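Local atomic coordinates of esterase YbfF (Escherichia coli, PDB entry 3BF7), a protein that probably hydrolyses ester or thioester substrates, with an alpha/beta hydrolase core and a helical cap that together form the substrate-binding crevice. Residues T74-Q79 and P103-K108; K93-L98 and D107-I112; N132-S137 and A146-Q151; E126-I131 and D180-I185; D49-G54 and P60-P65. The protein carries 1 engineered substitution. One frame throughout, in Å; residues are numbered along the deposited sequence.

Contact 1. Residues T74-Q79 and P103-K108; sequences TLDALQ and PDRIDK
Asp76 OD1 takes both terminal nitrogens of Arg105 in a salt bridge, NH2 at 2.8 Å and NH1 at 3.0 Å. The arrangement is end-on, yet both nitrogens converge on a single oxygen instead of taking one oxygen each. NH2 meets Asp76 OD1 nearly head-on to the C-O bond, whereas NH1 comes from the syn side, tilted out of the carboxylate plane. The two flat groups are almost coplanar, 18° apart, and the carboxylate lies at the edge of the guanidinium. The N-H...O angle of 145° for NH2 is bent, as expected when two donors share one acceptor. Arg105 reaches this place by folding its chain at chi2 and chi3, which turns the guanidinium toward helix 64-78. Leu75 supplies the apolar part: its CD1 lies over one guanidinium face and packs 3.9 Å from Arg105 CB, while Leu75 CB is 3.5 Å from Arg105 NH2, the two chains lying alongside and pointing opposite ways. Beyond the pair, NE of Arg105 binds Asp81 O and NH2 also binds Ile80 O, so the arginine grips the loop after the helix, which begins with a Schellman motif at Gln79. A methionine in place of Arg105 would probably leave the Asp76 carboxylate without its mate and the carbonyls of Ile80 and Asp81 without this donor. The exposed carboxylate, the leucine against one face and the two carbonyls thus fix the rotation of one guanidinium, tying the end of helix 64-78 to the 3-10 turn that leads into strand 106-112.

Contact 2. Residues K93-L98 and D107-I112; sequences KAVMAL and DKLVAI
Val95 and Leu109 form the aliphatic part of this buried contact. CG1 of Val95 lies 3.6 Å from Leu109 CG and 3.7 Å from Leu109 CD1, the two side chains running past one another in opposite directions. Both point from their backbones toward the opposing element, and Val95 sends CG1 across because that branch stands anti to its own nitrogen (chi1 167°). Leu109 CD1 continues over the helix surface, 4.2 Å from Met96 CA. A second, looser contact involves sulfur: Met96 SD lies 4.5 Å from Ala111 CB, the small methyl two residues further along the strand. Hydrogen bonds play no part between helix and strand; the strand spends its backbone groups on neighbours in the sheet, among them Phe85 and Leu199. Phe85 touches Val95 and Phe200 touches Met96, from the strands on either side. The axes of helix 93-98 and strand 108-112 approach to 8.4 Å and run roughly antiparallel, at 148°. This is the return half of a beta-alpha-beta crossover, strand 83-88, helix 90-101 and strand 106-112, which in alpha/beta hydrolases carries the nucleophile elbow; Val95 touches the residues that probably form it.

Contact 3. Residues N132-S137 and A146-Q151; sequences NAVSES and AAIMRQ
Ile148 points from helix 142-149 straight at helix 125-136 and divides its branches between two neighbours. Its CG2, anti to the backbone nitrogen, lies 3.8 Å from Ala133 CB, while the CG1 arm swings toward Ser137. The CD1 methyl and the Ser137 side chain are modelled implausibly close, so their relative placing is doubtful. Val134 meets the other helix at a slant: its CG2 sits 4.1 Å from Ile148 CG2 and only 3.5 Å from Met149 CG, a tight fit for two carbons. Met149 bends at chi3 (84°), and its SD stays 4.1 Å from Val134 CG2. The two helices follow each other in the chain and appear to belong to the helical cap of this alpha/beta hydrolase, lying between strands 106-112 and 198-201; Trp171 touches both Val134 and Met149, and helix 156-163 packs Leu162 and Leu163 against Met149. At the end of the first helix Ser137 turns back on the last turn, OG lying between the backbone nitrogen and carbonyl carbon at chi1 70°. OG donates to Val134 O over 2.6 Å, approaching 25° from the carbonyl plane, and also bonds to Ala139 N. An alanine here would remove OG and is likely to leave Val134 O without this donor and Ala139 N without this acceptor. Ala133 also touches His152, just past the second helix.

Contact 4. Residues E126-I131 and D180-I185; sequences EIFAAI and DQYPHI
Phe128 and Tyr182 carry the whole direct contact, an aromatic one, with their rings in offset edge-to-face geometry. The edge of Phe128 is directed toward the face of Tyr182, the centroids are 6.0 Å apart and the planes stand at 79°. Contact is confined to one corner: Phe128 CE2 lies 3.8 Å from Tyr182 CD1 and 4.2 Å from Tyr182 CE1. Tyr182 extends its ring toward helix 125-136 with CG anti to the backbone nitrogen, chi1 -171°. Phe128 is part of a larger aromatic group, since Phe26 and Trp179 also meet its ring edge-to-face.

Polar bonds hold the surroundings. The hydroxyl of Tyr182 is hydrogen-bonded to His124 ND1 and Arg123 N, just before the first helix, so the tyrosine is held to that helix at its polar end as well as by its ring. Gln181, at the N-cap position of helix 182-186, offers its carbonyl to His184 N at 2.9 Å and to Ile185 N at 3.3 Å, which steadies the first turn that carries Tyr182. Its amide NE2 donates to Asp180 OD2 over 2.9 Å, from above the carboxylate plane.

Both helices lie in the insertion between strands 106-112 and 198-201, where alpha/beta hydrolases commonly place a cap; Phe128 and Tyr182 join the start and the last part of that helical cap, while Phe26 links their aromatic group to the hydrolase core.

Contact 5. Residues D49-G54 and P60-P65; sequences DVRNHG and PVMNYP. Engineered in segment 49-54: Val50 (natural residue Met).
Arg51 and Met62 make a buried contact, part polar and part apolar, across the loop that leads from strand 45-48 to helix 64-78 of the alpha/beta hydrolase core. The first side of this loop is a type II beta turn from Val50 to His53, closed by His53 N and Val50 O at 3.0 Å; the second is the extended chain just before the helix, whose N-cap is Asn63. The polar link is one bond: Arg51 NH1 donates to Val61 O over 2.9 Å with an N-H...O angle of 149°. The oxygen lies at the edge of the guanidinium, near its plane, whereas the donor stands 37° above the carbonyl plane of Val61. Arg51 sets out from the crowded position between its backbone nitrogen and carbonyl carbon (chi1 60°), then bends at chi3, and its NE forms a salt bridge with Asp70 of helix 64-78, so the guanidinium is held from two directions.

Met62 lies alongside that chain and runs the opposite way, SD 3.5 Å from Arg51 CG, as the bend at chi2 of Met62 carries its thioether over the turn. Its terminal CE then comes 3.4 Å from Arg51 O. Leu178, apparently of the cap, also touches Met62, so cap and core meet here. Engineered Val50 places CG1 4.0 Å from Met62 CE, and Met62 CE also lies at the edge of the His53 ring, 3.9 Å from His53 NE2.

How the contacts relate
Contacts 1, 2 and 5 belong to the hydrolase core, contacts 3 and 4 apparently to its cap. Contacts 1 and 2 share Asp107 and Lys108 and touch where Ile106 CD1 lies 3.4 Å from Leu98 CG. Tyr64 of contact 5 packs on the helix of contact 2, and its OH reaches Ile185 O of contact 4 over 2.7 Å, while Gln181 OE1 meets Met62 N at 2.9 Å; contact 5 is thus one bridge between core and cap, and Lys93 NZ of contact 2, 3.6 Å from Ile185 O, is another touch. Contact 3 shares helix 125-136 with contact 4. Ser89 and Asp113 of the probable triad directly follow strands 83-88 and 106-112, the latter used by contact 2; His234 follows strand 224-226.

Contact 1. Residues T74-Q79 and P103-K108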
# COMPACT_ATOMS: atom_id res chain seq x y z
N THR A 74 -4.72 15.00 3.02
CA THR A 74 -3.28 15.14 2.87
C THR A 74 -2.96 15.99 1.64
O THR A 74 -2.08 16.85 1.68
CB THR A 74 -2.61 13.76 2.79
OG1 THR A 74 -2.85 13.06 4.02
CG2 THR A 74 -1.11 13.89 2.57
N LEU A 75 -3.69 15.77 0.55
CA LEU A 75 -3.48 16.56 -0.66
C LEU A 75 -3.83 18.02 -0.37
O LEU A 75 -3.13 18.93 -0.81
CB LEU A 75 -4.36 16.06 -1.82
CG LEU A 75 -4.06 14.72 -2.50
CD1 LEU A 75 -5.04 14.53 -3.65
CD2 LEU A 75 -2.63 14.70 -3.01
N ASP A 76 -4.92 18.23 0.36
CA ASP A 76 -5.34 19.59 0.70
C ASP A 76 -4.27 20.28 1.54
O ASP A 76 -3.98 21.46 1.34
CB ASP A 76 -6.66 19.58 1.47
CG ASP A 76 -7.86 19.25 0.60
OD1 ASP A 76 -7.75 19.32 -0.64
OD2 ASP A 76 -8.93 18.94 1.16
N ALA A 77 -3.68 19.54 2.46
CA ALA A 77 -2.64 20.07 3.34
C ALA A 77 -1.42 20.52 2.55
O ALA A 77 -0.74 21.47 2.94
CB ALA A 77 -2.24 19.03 4.37
N LEU A 78 -1.13 19.83 1.45
CA LEU A 78 0.02 20.15 0.62
C LEU A 78 -0.37 21.03 -0.56
O LEU A 78 0.48 21.39 -1.38
CB LEU A 78 0.67 18.87 0.10
CG LEU A 78 1.18 17.90 1.18
CD1 LEU A 78 1.79 16.68 0.51
CD2 LEU A 78 2.22 18.60 2.05
N GLN A 79 -1.65 21.38 -0.64
CA GLN A 79 -2.17 22.22 -1.71
C GLN A 79 -1.94 21.62 -3.09
O GLN A 79 -1.51 22.31 -4.02
CB GLN A 79 -1.55 23.62 -1.63
CG GLN A 79 -1.86 24.35 -0.33
CD GLN A 79 -1.35 25.78 -0.32
OE1 GLN A 79 -0.15 26.02 -0.48
NE2 GLN A 79 -2.25 26.73 -0.14
N PRO A 103 -12.81 11.50 -7.32
CA PRO A 103 -12.16 11.20 -8.60
C PRO A 103 -11.38 12.35 -9.23
O PRO A 103 -10.37 12.11 -9.90
CB PRO A 103 -13.32 10.73 -9.47
CG PRO A 103 -14.50 11.46 -8.91
CD PRO A 103 -14.27 11.33 -7.42
N ASP A 104 -11.83 13.58 -9.03
CA ASP A 104 -11.15 14.73 -9.62
C ASP A 104 -9.77 14.99 -9.02
O ASP A 104 -9.00 15.79 -9.55
CB ASP A 104 -12.02 15.98 -9.49
CG ASP A 104 -13.33 15.86 -10.24
OD1 ASP A 104 -13.32 15.32 -11.37
OD2 ASP A 104 -14.37 16.30 -9.71
N ARG A 105 -9.45 14.32 -7.91
CA ARG A 105 -8.16 14.52 -7.27
C ARG A 105 -7.13 13.48 -7.74
O ARG A 105 -5.97 13.52 -7.32
CB ARG A 105 -8.30 14.45 -5.75
CG ARG A 105 -9.34 15.41 -5.16
CD ARG A 105 -9.07 16.86 -5.53
NE ARG A 105 -7.88 17.42 -4.88
CZ ARG A 105 -7.85 17.83 -3.61
NH1 ARG A 105 -8.93 17.75 -2.85
NH2 ARG A 105 -6.73 18.33 -3.11
N ILE A 106 -7.55 12.58 -8.61
CA ILE A 106 -6.67 11.53 -9.13
C ILE A 106 -6.40 11.66 -10.62
O ILE A 106 -7.31 11.93 -11.41
CB ILE A 106 -7.28 10.13 -8.91
CG1 ILE A 106 -7.67 9.94 -7.44
CG2 ILE A 106 -6.29 9.05 -9.33
CD1 ILE A 106 -8.43 8.66 -7.18
N ASP A 107 -5.14 11.47 -11.00
CA ASP A 107 -4.74 11.51 -12.40
C ASP A 107 -4.69 10.05 -12.83
O ASP A 107 -5.68 9.50 -13.31
CB ASP A 107 -3.36 12.16 -12.54
CG ASP A 107 -2.97 12.38 -13.99
OD1 ASP A 107 -3.71 11.92 -14.89
OD2 ASP A 107 -1.93 13.02 -14.24
N LYS A 108 -3.54 9.41 -12.63
CA LYS A 108 -3.39 8.00 -12.97
C LYS A 108 -3.42 7.16 -11.69
O LYS A 108 -3.26 7.69 -10.58
CB LYS A 108 -2.11 7.77 -13.76
CG LYS A 108 -2.17 8.44 -15.13
CD LYS A 108 -1.09 7.93 -16.07
CE LYS A 108 -1.28 8.50 -17.46
NZ LYS A 108 -0.34 7.90 -18.44

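Contact 2. Residues K93-L98 and D107-I112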
# COMPACT_ATOMS: atom_id res chain seq x y z
N LYS A 93 -6.05 -0.56 -2.08
CA LYS A 93 -7.48 -0.48 -1.83
C LYS A 93 -7.86 0.95 -1.43
O LYS A 93 -8.91 1.45 -1.83
CB LYS A 93 -7.90 -1.49 -0.75
CG LYS A 93 -8.27 -2.85 -1.31
CD LYS A 93 -8.62 -3.85 -0.22
CE LYS A 93 -9.22 -5.13 -0.79
NZ LYS A 93 -9.52 -6.12 0.28
N ALA A 94 -7.01 1.63 -0.67
CA ALA A 94 -7.30 3.01 -0.28
C ALA A 94 -7.34 3.91 -1.53
O ALA A 94 -8.22 4.76 -1.66
CB ALA A 94 -6.24 3.52 0.69
N VAL A 95 -6.39 3.70 -2.43
CA VAL A 95 -6.33 4.48 -3.66
C VAL A 95 -7.52 4.17 -4.56
O VAL A 95 -8.08 5.08 -5.19
CB VAL A 95 -5.00 4.19 -4.40
CG1 VAL A 95 -5.05 4.74 -5.82
CG2 VAL A 95 -3.85 4.82 -3.62
N MET A 96 -7.91 2.91 -4.64
CA MET A 96 -9.07 2.57 -5.46
C MET A 96 -10.33 3.21 -4.86
O MET A 96 -11.19 3.69 -5.59
CB MET A 96 -9.24 1.05 -5.57
CG MET A 96 -8.18 0.39 -6.44
SD MET A 96 -8.45 -1.37 -6.74
CE MET A 96 -8.07 -2.05 -5.12
N ALA A 97 -10.43 3.21 -3.53
CA ALA A 97 -11.58 3.81 -2.87
C ALA A 97 -11.62 5.31 -3.13
O ALA A 97 -12.70 5.91 -3.17
CB ALA A 97 -11.53 3.53 -1.37
N LEU A 98 -10.45 5.92 -3.31
CA LEU A 98 -10.39 7.35 -3.57
C LEU A 98 -11.09 7.71 -4.89
O LEU A 98 -11.63 8.80 -5.02
CB LEU A 98 -8.93 7.83 -3.62
CG LEU A 98 -8.72 9.33 -3.89
CD1 LEU A 98 -9.38 10.16 -2.80
CD2 LEU A 98 -7.23 9.62 -3.95
N ASP A 107 -5.14 11.47 -11.00
CA ASP A 107 -4.74 11.51 -12.40
C ASP A 107 -4.69 10.05 -12.83
O ASP A 107 -5.68 9.50 -13.31
CB ASP A 107 -3.36 12.16 -12.54
CG ASP A 107 -2.97 12.38 -13.99
OD1 ASP A 107 -3.71 11.92 -14.89
OD2 ASP A 107 -1.93 13.02 -14.24
N LYS A 108 -3.54 9.41 -12.63
CA LYS A 108 -3.39 8.00 -12.97
C LYS A 108 -3.42 7.16 -11.69
O LYS A 108 -3.26 7.69 -10.58
CB LYS A 108 -2.11 7.77 -13.76
CG LYS A 108 -2.17 8.44 -15.13
CD LYS A 108 -1.09 7.93 -16.07
CE LYS A 108 -1.28 8.50 -17.46
NZ LYS A 108 -0.34 7.90 -18.44
N LEU A 109 -3.62 5.85 -11.85
CA LEU A 109 -3.73 4.95 -10.71
C LEU A 109 -3.03 3.62 -10.94
O LEU A 109 -3.22 2.98 -11.98
CB LEU A 109 -5.21 4.71 -10.41
CG LEU A 109 -5.62 3.80 -9.24
CD1 LEU A 109 -7.06 4.10 -8.87
CD2 LEU A 109 -5.46 2.33 -9.60
N VAL A 110 -2.24 3.20 -9.96
CA VAL A 110 -1.54 1.93 -10.00
C VAL A 110 -1.83 1.17 -8.71
O VAL A 110 -1.63 1.70 -7.62
CB VAL A 110 -0.01 2.12 -10.12
CG1 VAL A 110 0.68 0.76 -10.20
CG2 VAL A 110 0.33 2.95 -11.34
N ALA A 111 -2.31 -0.06 -8.85
CA ALA A 111 -2.63 -0.91 -7.71
C ALA A 111 -1.72 -2.13 -7.79
O ALA A 111 -1.82 -2.92 -8.73
CB ALA A 111 -4.09 -1.32 -7.75
N ILE A 112 -0.85 -2.28 -6.81
CA ILE A 112 0.11 -3.38 -6.78
C ILE A 112 -0.40 -4.56 -5.95
O ILE A 112 -0.73 -4.42 -4.77
CB ILE A 112 1.48 -2.90 -6.23
CG1 ILE A 112 1.96 -1.68 -7.03
CG2 ILE A 112 2.51 -4.02 -6.33
CD1 ILE A 112 3.25 -1.06 -6.52

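Contact 3. Residues N132-S137 and A146-Q151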
# COMPACT_ATOMS: atom_id res chain seq x y z
N ASN A 132 2.65 -10.07 18.70
CA ASN A 132 2.29 -10.09 20.12
C ASN A 132 3.35 -10.78 20.97
O ASN A 132 3.62 -10.36 22.09
CB ASN A 132 0.93 -10.77 20.31
CG ASN A 132 0.49 -10.77 21.76
OD1 ASN A 132 0.85 -11.66 22.54
ND2 ASN A 132 -0.30 -9.77 22.14
N ALA A 133 3.97 -11.83 20.42
CA ALA A 133 5.00 -12.55 21.15
C ALA A 133 6.19 -11.63 21.40
O ALA A 133 6.80 -11.66 22.47
CB ALA A 133 5.44 -13.78 20.36
N VAL A 134 6.53 -10.81 20.41
CA VAL A 134 7.64 -9.88 20.55
C VAL A 134 7.31 -8.87 21.65
O VAL A 134 8.15 -8.59 22.51
CB VAL A 134 7.91 -9.11 19.23
CG1 VAL A 134 8.85 -7.94 19.49
CG2 VAL A 134 8.52 -10.06 18.21
N SER A 135 6.10 -8.34 21.63
CA SER A 135 5.66 -7.36 22.63
C SER A 135 5.67 -7.93 24.04
O SER A 135 6.01 -7.23 25.00
CB SER A 135 4.26 -6.85 22.29
OG SER A 135 4.26 -6.16 21.06
N GLU A 136 5.28 -9.19 24.18
CA GLU A 136 5.23 -9.84 25.48
C GLU A 136 6.61 -10.19 26.02
O GLU A 136 6.79 -10.33 27.23
CB GLU A 136 4.36 -11.09 25.42
CG GLU A 136 2.88 -10.80 25.29
CD GLU A 136 2.34 -9.98 26.45
OE1 GLU A 136 2.46 -10.44 27.60
OE2 GLU A 136 1.80 -8.88 26.21
N SER A 137 7.58 -10.35 25.13
CA SER A 137 8.94 -10.69 25.53
C SER A 137 9.66 -9.44 26.04
O SER A 137 9.03 -8.41 26.26
CB SER A 137 9.72 -11.26 24.34
OG SER A 137 9.98 -10.24 23.38
N ALA A 146 13.60 -10.49 15.90
CA ALA A 146 13.65 -11.44 14.79
C ALA A 146 13.71 -12.88 15.29
O ALA A 146 13.05 -13.76 14.74
CB ALA A 146 14.85 -11.14 13.90
N ALA A 147 14.51 -13.12 16.32
CA ALA A 147 14.66 -14.46 16.88
C ALA A 147 13.31 -15.01 17.34
O ALA A 147 13.01 -16.19 17.14
CB ALA A 147 15.63 -14.43 18.06
N ILE A 148 12.50 -14.15 17.94
CA ILE A 148 11.18 -14.56 18.41
C ILE A 148 10.22 -14.79 17.25
O ILE A 148 9.49 -15.78 17.22
CB ILE A 148 10.58 -13.49 19.35
CG1 ILE A 148 11.43 -13.37 20.60
CG2 ILE A 148 9.14 -13.85 19.70
CD1 ILE A 148 10.99 -12.29 21.54
N MET A 149 10.24 -13.88 16.28
CA MET A 149 9.35 -13.99 15.14
C MET A 149 9.61 -15.22 14.29
O MET A 149 8.68 -15.76 13.69
CB MET A 149 9.46 -12.72 14.29
CG MET A 149 9.07 -11.49 15.08
SD MET A 149 9.08 -9.98 14.12
CE MET A 149 7.45 -10.05 13.36
N ARG A 150 10.86 -15.67 14.23
CA ARG A 150 11.19 -16.85 13.45
C ARG A 150 10.57 -18.10 14.05
O ARG A 150 10.54 -19.16 13.42
CB ARG A 150 12.71 -17.03 13.35
CG ARG A 150 13.41 -15.90 12.61
CD ARG A 150 14.82 -16.30 12.19
NE ARG A 150 15.50 -15.20 11.52
CZ ARG A 150 16.18 -14.24 12.15
NH1 ARG A 150 16.27 -14.26 13.48
NH2 ARG A 150 16.75 -13.26 11.46
N GLN A 151 10.06 -17.99 15.28
CA GLN A 151 9.42 -19.11 15.96
C GLN A 151 7.97 -19.21 15.52
O GLN A 151 7.28 -20.20 15.82
CB GLN A 151 9.50 -18.92 17.47
CG GLN A 151 10.91 -18.68 17.99
CD GLN A 151 10.96 -18.46 19.50
OE1 GLN A 151 12.02 -18.19 20.06
NE2 GLN A 151 9.81 -18.59 20.15

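Contact 4. Residues E126-I131 and D180-I185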
# COMPACT_ATOMS: atom_id res chain seq x y z
N GLU A 126 -0.85 -15.66 12.13
CA GLU A 126 0.47 -16.01 12.61
C GLU A 126 1.35 -14.77 12.74
O GLU A 126 2.19 -14.68 13.63
CB GLU A 126 1.10 -17.05 11.68
CG GLU A 126 0.27 -18.33 11.64
CD GLU A 126 0.71 -19.29 10.57
OE1 GLU A 126 1.66 -20.07 10.83
OE2 GLU A 126 0.11 -19.27 9.48
N ILE A 127 1.14 -13.81 11.84
CA ILE A 127 1.89 -12.55 11.90
C ILE A 127 1.47 -11.80 13.18
O ILE A 127 2.32 -11.30 13.91
CB ILE A 127 1.63 -11.70 10.63
CG1 ILE A 127 2.43 -12.28 9.46
CG2 ILE A 127 2.00 -10.24 10.87
CD1 ILE A 127 2.11 -11.67 8.12
N PHE A 128 0.17 -11.75 13.46
CA PHE A 128 -0.29 -11.10 14.68
C PHE A 128 0.28 -11.82 15.91
O PHE A 128 0.66 -11.18 16.89
CB PHE A 128 -1.83 -11.11 14.76
CG PHE A 128 -2.49 -9.94 14.08
CD1 PHE A 128 -2.42 -8.66 14.64
CD2 PHE A 128 -3.22 -10.12 12.91
CE1 PHE A 128 -3.07 -7.58 14.03
CE2 PHE A 128 -3.88 -9.05 12.30
CZ PHE A 128 -3.80 -7.78 12.87
N ALA A 129 0.34 -13.15 15.85
CA ALA A 129 0.87 -13.93 16.96
C ALA A 129 2.35 -13.59 17.19
O ALA A 129 2.81 -13.47 18.33
CB ALA A 129 0.70 -15.42 16.69
N ALA A 130 3.09 -13.45 16.10
CA ALA A 130 4.52 -13.13 16.17
C ALA A 130 4.71 -11.73 16.76
O ALA A 130 5.58 -11.51 17.60
CB ALA A 130 5.14 -13.21 14.79
N ILE A 131 3.89 -10.79 16.29
CA ILE A 131 3.95 -9.41 16.77
C ILE A 131 3.68 -9.36 18.27
O ILE A 131 4.40 -8.70 19.02
CB ILE A 131 2.92 -8.54 16.00
CG1 ILE A 131 3.41 -8.32 14.57
CG2 ILE A 131 2.70 -7.21 16.72
CD1 ILE A 131 2.38 -7.70 13.65
N ASP A 180 -8.69 -5.42 15.58
CA ASP A 180 -10.11 -5.17 15.69
C ASP A 180 -10.78 -4.87 14.35
O ASP A 180 -11.89 -5.33 14.09
CB ASP A 180 -10.35 -3.99 16.64
CG ASP A 180 -11.82 -3.70 16.84
OD1 ASP A 180 -12.50 -4.51 17.49
OD2 ASP A 180 -12.29 -2.67 16.32
N GLN A 181 -10.09 -4.11 13.51
CA GLN A 181 -10.63 -3.71 12.22
C GLN A 181 -10.21 -4.61 11.06
O GLN A 181 -10.53 -4.32 9.91
CB GLN A 181 -10.21 -2.27 11.93
CG GLN A 181 -10.67 -1.28 12.98
CD GLN A 181 -12.14 -0.96 12.86
OE1 GLN A 181 -12.55 -0.22 11.97
NE2 GLN A 181 -12.95 -1.53 13.74
N TYR A 182 -9.52 -5.70 11.37
CA TYR A 182 -9.03 -6.60 10.33
C TYR A 182 -10.04 -6.99 9.25
O TYR A 182 -9.72 -6.96 8.06
CB TYR A 182 -8.44 -7.86 10.96
CG TYR A 182 -7.72 -8.74 9.96
CD1 TYR A 182 -6.44 -8.42 9.52
CD2 TYR A 182 -8.33 -9.87 9.45
CE1 TYR A 182 -5.78 -9.21 8.58
CE2 TYR A 182 -7.69 -10.67 8.51
CZ TYR A 182 -6.41 -10.34 8.08
OH TYR A 182 -5.79 -11.13 7.14
N PRO A 183 -11.28 -7.36 9.63
CA PRO A 183 -12.25 -7.74 8.60
C PRO A 183 -12.49 -6.65 7.56
O PRO A 183 -12.78 -6.95 6.40
CB PRO A 183 -13.51 -8.05 9.40
CG PRO A 183 -12.96 -8.54 10.71
CD PRO A 183 -11.84 -7.56 10.98
N HIS A 184 -12.38 -5.39 7.97
CA HIS A 184 -12.60 -4.28 7.06
C HIS A 184 -11.39 -4.05 6.17
O HIS A 184 -11.52 -3.52 5.06
CB HIS A 184 -12.91 -3.00 7.84
CG HIS A 184 -14.00 -3.17 8.84
ND1 HIS A 184 -15.19 -3.81 8.55
CD2 HIS A 184 -14.08 -2.79 10.14
CE1 HIS A 184 -15.96 -3.82 9.63
NE2 HIS A 184 -15.31 -3.21 10.61
N ILE A 185 -10.22 -4.45 6.64
CA ILE A 185 -9.00 -4.28 5.88
C ILE A 185 -8.90 -5.33 4.77
O ILE A 185 -8.58 -5.01 3.62
CB ILE A 185 -7.77 -4.33 6.82
CG1 ILE A 185 -7.87 -3.17 7.83
CG2 ILE A 185 -6.48 -4.23 6.02
CD1 ILE A 185 -6.86 -3.24 8.96

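Contact 5. Residues D49-G54 and P60-P65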
# COMPACT_ATOMS: atom_id res chain seq x y z
N ASP A 49 2.31 7.65 5.41
CA ASP A 49 2.14 6.59 6.39
C ASP A 49 0.61 6.53 6.48
O ASP A 49 -0.05 7.55 6.73
CB ASP A 49 2.67 6.98 7.77
CG ASP A 49 4.13 6.58 7.99
OD1 ASP A 49 4.59 5.58 7.39
OD2 ASP A 49 4.80 7.27 8.78
N VAL A 50 0.04 5.36 6.24
CA VAL A 50 -1.40 5.20 6.35
C VAL A 50 -1.77 5.36 7.83
O VAL A 50 -0.93 5.15 8.71
CB VAL A 50 -1.82 3.80 5.84
CG1 VAL A 50 -3.30 3.54 6.12
CG2 VAL A 50 -1.53 3.69 4.35
N ARG A 51 -3.01 5.76 8.12
CA ARG A 51 -3.41 5.90 9.51
C ARG A 51 -3.11 4.60 10.23
O ARG A 51 -3.17 3.51 9.65
CB ARG A 51 -4.91 6.23 9.62
CG ARG A 51 -5.85 5.19 9.03
CD ARG A 51 -7.29 5.41 9.50
NE ARG A 51 -7.77 6.75 9.16
CZ ARG A 51 -8.83 7.33 9.71
NH1 ARG A 51 -9.54 6.69 10.64
NH2 ARG A 51 -9.18 8.55 9.34
N ASN A 52 -2.74 4.71 11.51
CA ASN A 52 -2.42 3.57 12.34
C ASN A 52 -1.14 2.84 11.96
O ASN A 52 -0.89 1.73 12.43
CB ASN A 52 -3.60 2.59 12.38
CG ASN A 52 -4.81 3.18 13.08
OD1 ASN A 52 -5.93 3.16 12.55
ND2 ASN A 52 -4.60 3.72 14.27
N HIS A 53 -0.33 3.47 11.11
CA HIS A 53 0.95 2.92 10.68
C HIS A 53 2.03 4.00 10.80
O HIS A 53 1.73 5.20 10.81
CB HIS A 53 0.90 2.44 9.22
CG HIS A 53 -0.04 1.30 9.00
ND1 HIS A 53 0.38 0.00 8.77
CD2 HIS A 53 -1.39 1.26 8.99
CE1 HIS A 53 -0.68 -0.78 8.63
NE2 HIS A 53 -1.76 -0.04 8.76
N GLY A 54 3.28 3.56 10.87
CA GLY A 54 4.40 4.49 10.95
C GLY A 54 4.21 5.55 12.00
O GLY A 54 3.90 5.24 13.15
N PRO A 60 -9.35 4.63 15.98
CA PRO A 60 -9.98 3.31 16.06
C PRO A 60 -10.70 2.86 14.80
O PRO A 60 -10.97 1.66 14.63
CB PRO A 60 -10.94 3.44 17.24
CG PRO A 60 -10.30 4.47 18.09
CD PRO A 60 -9.81 5.48 17.07
N VAL A 61 -11.04 3.81 13.93
CA VAL A 61 -11.73 3.49 12.68
C VAL A 61 -10.75 3.17 11.57
O VAL A 61 -9.79 3.92 11.32
CB VAL A 61 -12.62 4.68 12.22
CG1 VAL A 61 -13.24 4.37 10.86
CG2 VAL A 61 -13.71 4.93 13.25
N MET A 62 -10.97 2.04 10.91
CA MET A 62 -10.11 1.61 9.83
C MET A 62 -10.94 1.01 8.69
O MET A 62 -11.21 -0.19 8.68
CB MET A 62 -9.11 0.59 10.36
CG MET A 62 -7.89 0.39 9.49
SD MET A 62 -6.83 1.85 9.45
CE MET A 62 -5.43 1.17 8.53
N ASN A 63 -11.38 1.86 7.76
CA ASN A 63 -12.14 1.41 6.60
C ASN A 63 -11.63 2.20 5.40
O ASN A 63 -10.93 3.20 5.56
CB ASN A 63 -13.66 1.59 6.81
CG ASN A 63 -14.06 3.03 7.03
OD1 ASN A 63 -13.93 3.88 6.15
ND2 ASN A 63 -14.57 3.32 8.23
N TYR A 64 -11.98 1.76 4.20
CA TYR A 64 -11.45 2.43 3.03
C TYR A 64 -11.96 3.84 2.74
O TYR A 64 -11.19 4.67 2.26
CB TYR A 64 -11.54 1.48 1.83
CG TYR A 64 -10.53 0.36 2.02
CD1 TYR A 64 -9.17 0.64 2.07
CD2 TYR A 64 -10.94 -0.95 2.28
CE1 TYR A 64 -8.23 -0.34 2.38
CE2 TYR A 64 -10.01 -1.94 2.59
CZ TYR A 64 -8.66 -1.62 2.64
OH TYR A 64 -7.72 -2.58 2.95
N PRO A 65 -13.23 4.14 3.03
CA PRO A 65 -13.64 5.52 2.75
C PRO A 65 -12.81 6.46 3.64
O PRO A 65 -12.42 7.55 3.22
CB PRO A 65 -15.12 5.52 3.11
CG PRO A 65 -15.55 4.15 2.68
CD PRO A 65 -14.42 3.27 3.21